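PDB 2FG1: conserved hypothetical protein BT1257 from Bacteroides thetaiotaomicron, which is of unknown function but belongs to the macro-domain family and probably removes ADP-ribose from thymidine in DNA. Local coordinates for residues G32-K36 with G37-A41; E139-I142 with K143-I147. All coordinates share one frame; numbering follows the deposited sequence.

Interaction 1. Residues G32-K36 with G37-A41; sequences GGWGK and GFVLA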
loop_
_atom_site.group_PDB
_atom_site.type_symbol
_atom_site.label_atom_id
_atom_site.label_comp_id
_atom_site.label_asym_id
_atom_site.label_seq_id
_atom_site.Cartn_x
_atom_site.Cartn_y
_atom_site.Cartn_z
ATOM N N GLY A 32 -6.413 -5.410 -12.466
ATOM C CA GLY A 32 -7.029 -4.127 -12.762
ATOM C C GLY A 32 -8.325 -3.856 -12.017
ATOM O O GLY A 32 -9.027 -2.899 -12.335
ATOM N N GLY A 33 -8.649 -4.668 -11.010
ATOM C CA GLY A 33 -9.880 -4.456 -10.235
ATOM C C GLY A 33 -9.733 -3.341 -9.226
ATOM O O GLY A 33 -8.732 -3.287 -8.510
ATOM N N TRP A 34 -10.721 -2.452 -9.153
ATOM C CA TRP A 34 -10.698 -1.376 -8.168
ATOM C C TRP A 34 -12.135 -1.110 -7.764
ATOM O O TRP A 34 -12.841 -0.318 -8.386
ATOM C CB TRP A 34 -10.014 -0.150 -8.780
ATOM C CG TRP A 34 -9.809 1.051 -7.887
ATOM C CD1 TRP A 34 -10.763 1.905 -7.396
ATOM C CD2 TRP A 34 -8.542 1.580 -7.463
ATOM N NE1 TRP A 34 -10.167 2.926 -6.677
ATOM C CE2 TRP A 34 -8.806 2.744 -6.704
ATOM C CE3 TRP A 34 -7.215 1.174 -7.638
ATOM C CZ2 TRP A 34 -7.789 3.495 -6.118
ATOM C CZ3 TRP A 34 -6.205 1.941 -7.077
ATOM C CH2 TRP A 34 -6.499 3.083 -6.329
ATOM N N GLY A 35 -12.597 -1.808 -6.735
ATOM C CA GLY A 35 -14.007 -1.704 -6.372
ATOM C C GLY A 35 -14.414 -2.150 -4.980
ATOM O O GLY A 35 -15.593 -2.094 -4.650
ATOM N N LYS A 36 -13.454 -2.593 -4.170
ATOM C CA LYS A 36 -13.765 -3.130 -2.838
ATOM C C LYS A 36 -12.765 -2.638 -1.810
ATOM O O LYS A 36 -11.565 -2.640 -2.066
ATOM C CB LYS A 36 -13.729 -4.666 -2.858
ATOM C CG LYS A 36 -14.631 -5.315 -3.895
ATOM C CD LYS A 36 -13.975 -6.546 -4.522
ATOM C CE LYS A 36 -14.397 -7.835 -3.842
ATOM N NZ LYS A 36 -15.820 -8.175 -4.143
ATOM N N GLY A 37 -13.261 -2.227 -0.647
ATOM C CA GLY A 37 -12.386 -1.930 0.492
ATOM C C GLY A 37 -11.723 -0.568 0.434
ATOM O O GLY A 37 -12.369 0.423 0.108
ATOM N N PHE A 38 -10.434 -0.525 0.763
ATOM C CA PHE A 38 -9.733 0.752 0.929
ATOM C C PHE A 38 -9.772 1.624 -0.329
ATOM O O PHE A 38 -9.833 2.850 -0.229
ATOM C CB PHE A 38 -8.285 0.530 1.357
ATOM C CG PHE A 38 -7.544 1.803 1.659
ATOM C CD1 PHE A 38 -7.832 2.537 2.805
ATOM C CD2 PHE A 38 -6.552 2.262 0.803
ATOM C CE1 PHE A 38 -7.135 3.717 3.091
ATOM C CE2 PHE A 38 -5.862 3.431 1.085
ATOM C CZ PHE A 38 -6.148 4.156 2.229
ATOM N N VAL A 39 -9.757 1.000 -1.501
ATOM C CA VAL A 39 -9.804 1.775 -2.750
ATOM C C VAL A 39 -11.026 2.684 -2.837
ATOM O O VAL A 39 -10.982 3.738 -3.473
ATOM C CB VAL A 39 -9.688 0.892 -4.021
ATOM C CG1 VAL A 39 -8.304 0.250 -4.118
ATOM C CG2 VAL A 39 -10.777 -0.165 -4.085
ATOM N N LEU A 40 -12.120 2.282 -2.194
ATOM C CA LEU A 40 -13.321 3.101 -2.192
ATOM C C LEU A 40 -13.121 4.364 -1.354
ATOM O O LEU A 40 -13.605 5.436 -1.716
ATOM C CB LEU A 40 -14.530 2.308 -1.692
ATOM C CG LEU A 40 -14.864 1.061 -2.524
ATOM C CD1 LEU A 40 -16.132 0.392 -2.003
ATOM C CD2 LEU A 40 -15.026 1.384 -4.017
ATOM N N ALA A 41 -12.396 4.231 -0.243
ATOM C CA ALA A 41 -12.043 5.388 0.570
ATOM C C ALA A 41 -11.124 6.342 -0.202
ATOM O O ALA A 41 -11.298 7.557 -0.156
ATOM C CB ALA A 41 -11.396 4.947 1.893
HETATM O O HOH W 1 -8.740 -1.964 -1.631
#
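The indole of Trp-34 carries Val-39 on one face. Val-39 CB stands 3.4 Å from the centroid of the five-membered ring of Trp-34, 14° off the ring normal, which makes a CH-pi contact. Its branch CG1 extends over the centre of the bicyclic system and lies 3.6 Å from Trp-34 CD2. Outside the two segments, His-26 and Tyr-53 of the same chain also meet the indole. Trp-34 NE1 has its hydrogen-bond partner one helical turn further on, at Ser-43 OG.

CG of Trp-34 lies anti to the backbone N (chi1 -176°), which brings the ring against Val-39 at the start of helix 38-45. The other branch of Val-39, CG2, points back to the loop and touches Lys-36 O at 3.3 Å. Leu-40 continues this packing: its CD2 rests 3.6 Å from Gly-35 O. Gly-37 makes the turn into the helix at positive phi.

Water 1 spans the same turn. It donates to Lys-36 O at 2.9 Å and accepts from Val-39 N at 3.1 Å. A first-turn amide of the helix is thus satisfied through solvent. In macro domains that bind ADP-ribose, the matching glycine-rich loop commonly helps to form the ligand cleft, and this one may do the same. The contact is mainly apolar, so van der Waals and CH-pi packing probably do most of the holding, with the water bridge and the Ser-43 bond as polar ties.

Interaction 2. Residues E139-I142 with K143-I147; sequences EQII and KEELI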
loop_
_atom_site.group_PDB
_atom_site.type_symbol
_atom_site.label_atom_id
_atom_site.label_comp_id
_atom_site.label_asym_id
_atom_site.label_seq_id
_atom_site.Cartn_x
_atom_site.Cartn_y
_atom_site.Cartn_z
ATOM N N GLU A 139 3.073 -7.434 9.388
ATOM C CA GLU A 139 3.724 -6.479 10.280
ATOM C C GLU A 139 5.243 -6.663 10.282
ATOM O O GLU A 139 5.994 -5.682 10.283
ATOM C CB GLU A 139 3.173 -6.616 11.705
ATOM C CG GLU A 139 3.712 -5.564 12.654
ATOM C CD GLU A 139 3.360 -5.807 14.101
ATOM O OE1 GLU A 139 3.265 -6.987 14.497
ATOM O OE2 GLU A 139 3.213 -4.811 14.848
ATOM N N GLN A 140 5.688 -7.913 10.269
ATOM C CA GLN A 140 7.122 -8.216 10.291
ATOM C C GLN A 140 7.797 -7.693 9.017
ATOM O O GLN A 140 8.884 -7.109 9.068
ATOM C CB GLN A 140 7.348 -9.716 10.480
ATOM C CG GLN A 140 8.824 -10.103 10.605
ATOM C CD GLN A 140 9.517 -9.455 11.790
ATOM O OE1 GLN A 140 8.961 -9.376 12.884
ATOM N NE2 GLN A 140 10.755 -9.009 11.582
ATOM N N ILE A 141 7.146 -7.871 7.875
ATOM C CA ILE A 141 7.670 -7.350 6.614
ATOM C C ILE A 141 7.784 -5.822 6.648
ATOM O O ILE A 141 8.805 -5.252 6.223
ATOM C CB ILE A 141 6.806 -7.798 5.418
ATOM C CG1 ILE A 141 6.775 -9.332 5.324
ATOM C CG2 ILE A 141 7.325 -7.186 4.115
ATOM C CD1 ILE A 141 5.722 -9.869 4.338
ATOM N N ILE A 142 6.752 -5.156 7.164
ATOM C CA ILE A 142 6.739 -3.707 7.293
ATOM C C ILE A 142 7.856 -3.221 8.227
ATOM O O ILE A 142 8.547 -2.231 7.918
ATOM C CB ILE A 142 5.355 -3.242 7.780
ATOM C CG1 ILE A 142 4.294 -3.503 6.700
ATOM C CG2 ILE A 142 5.386 -1.758 8.163
ATOM C CD1 ILE A 142 2.858 -3.539 7.224
ATOM N N LYS A 143 8.048 -3.902 9.354
ATOM C CA LYS A 143 9.123 -3.549 10.276
ATOM C C LYS A 143 10.458 -3.607 9.541
ATOM O O LYS A 143 11.260 -2.673 9.614
ATOM C CB LYS A 143 9.150 -4.506 11.466
ATOM C CG LYS A 143 8.084 -4.274 12.517
ATOM C CD LYS A 143 8.161 -5.367 13.574
ATOM C CE LYS A 143 7.053 -5.221 14.596
ATOM N NZ LYS A 143 7.191 -6.219 15.694
ATOM N N GLU A 144 10.704 -4.709 8.840
ATOM C CA GLU A 144 11.982 -4.912 8.186
ATOM C C GLU A 144 12.231 -3.904 7.069
ATOM O O GLU A 144 13.338 -3.369 6.955
ATOM C CB GLU A 144 12.053 -6.326 7.637
ATOM C CG GLU A 144 12.081 -7.368 8.726
ATOM C CD GLU A 144 11.910 -8.764 8.188
ATOM O OE1 GLU A 144 11.944 -8.956 6.957
ATOM O OE2 GLU A 144 11.748 -9.684 9.011
ATOM N N GLU A 145 11.227 -3.666 6.236
ATOM C CA GLU A 145 11.446 -2.861 5.033
ATOM C C GLU A 145 11.362 -1.362 5.262
ATOM O O GLU A 145 11.908 -0.611 4.459
ATOM C CB GLU A 145 10.500 -3.281 3.901
ATOM C CG GLU A 145 10.728 -4.698 3.379
ATOM C CD GLU A 145 12.108 -4.926 2.765
ATOM O OE1 GLU A 145 12.851 -3.944 2.523
ATOM O OE2 GLU A 145 12.464 -6.091 2.517
ATOM N N LEU A 146 10.676 -0.922 6.316
ATOM C CA LEU A 146 10.469 0.516 6.550
ATOM C C LEU A 146 10.998 0.987 7.897
ATOM O O LEU A 146 11.866 1.861 7.964
ATOM C CB LEU A 146 8.987 0.902 6.382
ATOM C CG LEU A 146 8.390 0.639 4.995
ATOM C CD1 LEU A 146 6.895 0.894 4.999
ATOM C CD2 LEU A 146 9.083 1.465 3.895
ATOM N N ILE A 147 10.484 0.402 8.974
ATOM C CA ILE A 147 10.799 0.880 10.321
ATOM C C ILE A 147 12.298 0.883 10.618
ATOM O O ILE A 147 12.820 1.826 11.217
ATOM C CB ILE A 147 10.042 0.041 11.377
ATOM C CG1 ILE A 147 8.540 0.327 11.315
ATOM C CG2 ILE A 147 10.590 0.262 12.791
ATOM C CD1 ILE A 147 8.140 1.751 11.700
HETATM O O HOH W 2 4.700 -5.636 17.071
HETATM O O HOH W 3 6.926 -8.714 14.507
#
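Lys-143 reaches back along the helix between Glu-139 and Gln-140. Its chain is fully extended beyond CG, with chi2 to chi4 all anti. CE of Lys-143 lies 3.8 Å from Glu-139 CD, so methylene and carboxylate pack against each other as the two chains cross. The opposite charges lie beyond salt-bridge distance but probably attract: Lys-143 NZ is 4.2 Å from Glu-139 OE1. Two waters fill in. Water 2 links Lys-143 NZ to Glu-139 OE2, which is also hydrogen-bonded to Tyr-8 OH. Water 3 links the same NZ to Gln-140 OE1.

The amide of Gln-140 thus works at both ends. Its NE2 donates to Glu-144 OE2 at 2.8 Å with an N-H...O angle of 165°. OE2 lies close to the amide plane, but the donor meets it on the anti side, somewhat out of the carboxylate plane; the two planes are 60° apart. A bend at chi2 (61°) swings the amide round to Glu-144. The other oxygen, Glu-144 OE1, pairs with Arg-104 of helix 100-117.

Ile-142 lies on the buried side, against Val-153 and Met-123 of the sheet. Ile-142 O accepts from Leu-146 N at 3.0 Å and, weakly, from Ile-147 N at 3.4 Å, where the helix widens into a pi-type turn. This is an amphipathic helix ending in a pi-type turn, the connecting helix of the beta-alpha-beta unit 120-123, 135-147, 153-157 in the macro fold.

How the interactions relate
Interactions 1 and 2 lie on opposite sides of the chain's centre. Their centres are about 24 Å apart, and their nearest atoms about 13 Å, so they do not touch. Both belong to the one macro domain and both pack against its mixed sheet. Interaction 1 follows strand 22-29 and leads into helix 38-45. Interaction 2 sits on helix 135-147, which covers strands 120-123 and 153-157. Strands 22-29 and 120-123 are neighbours in the sheet, so the sheet connects the two places. If this protein has the ADP-ribose cleft of its family, interaction 1 is probably the nearer of the two to it.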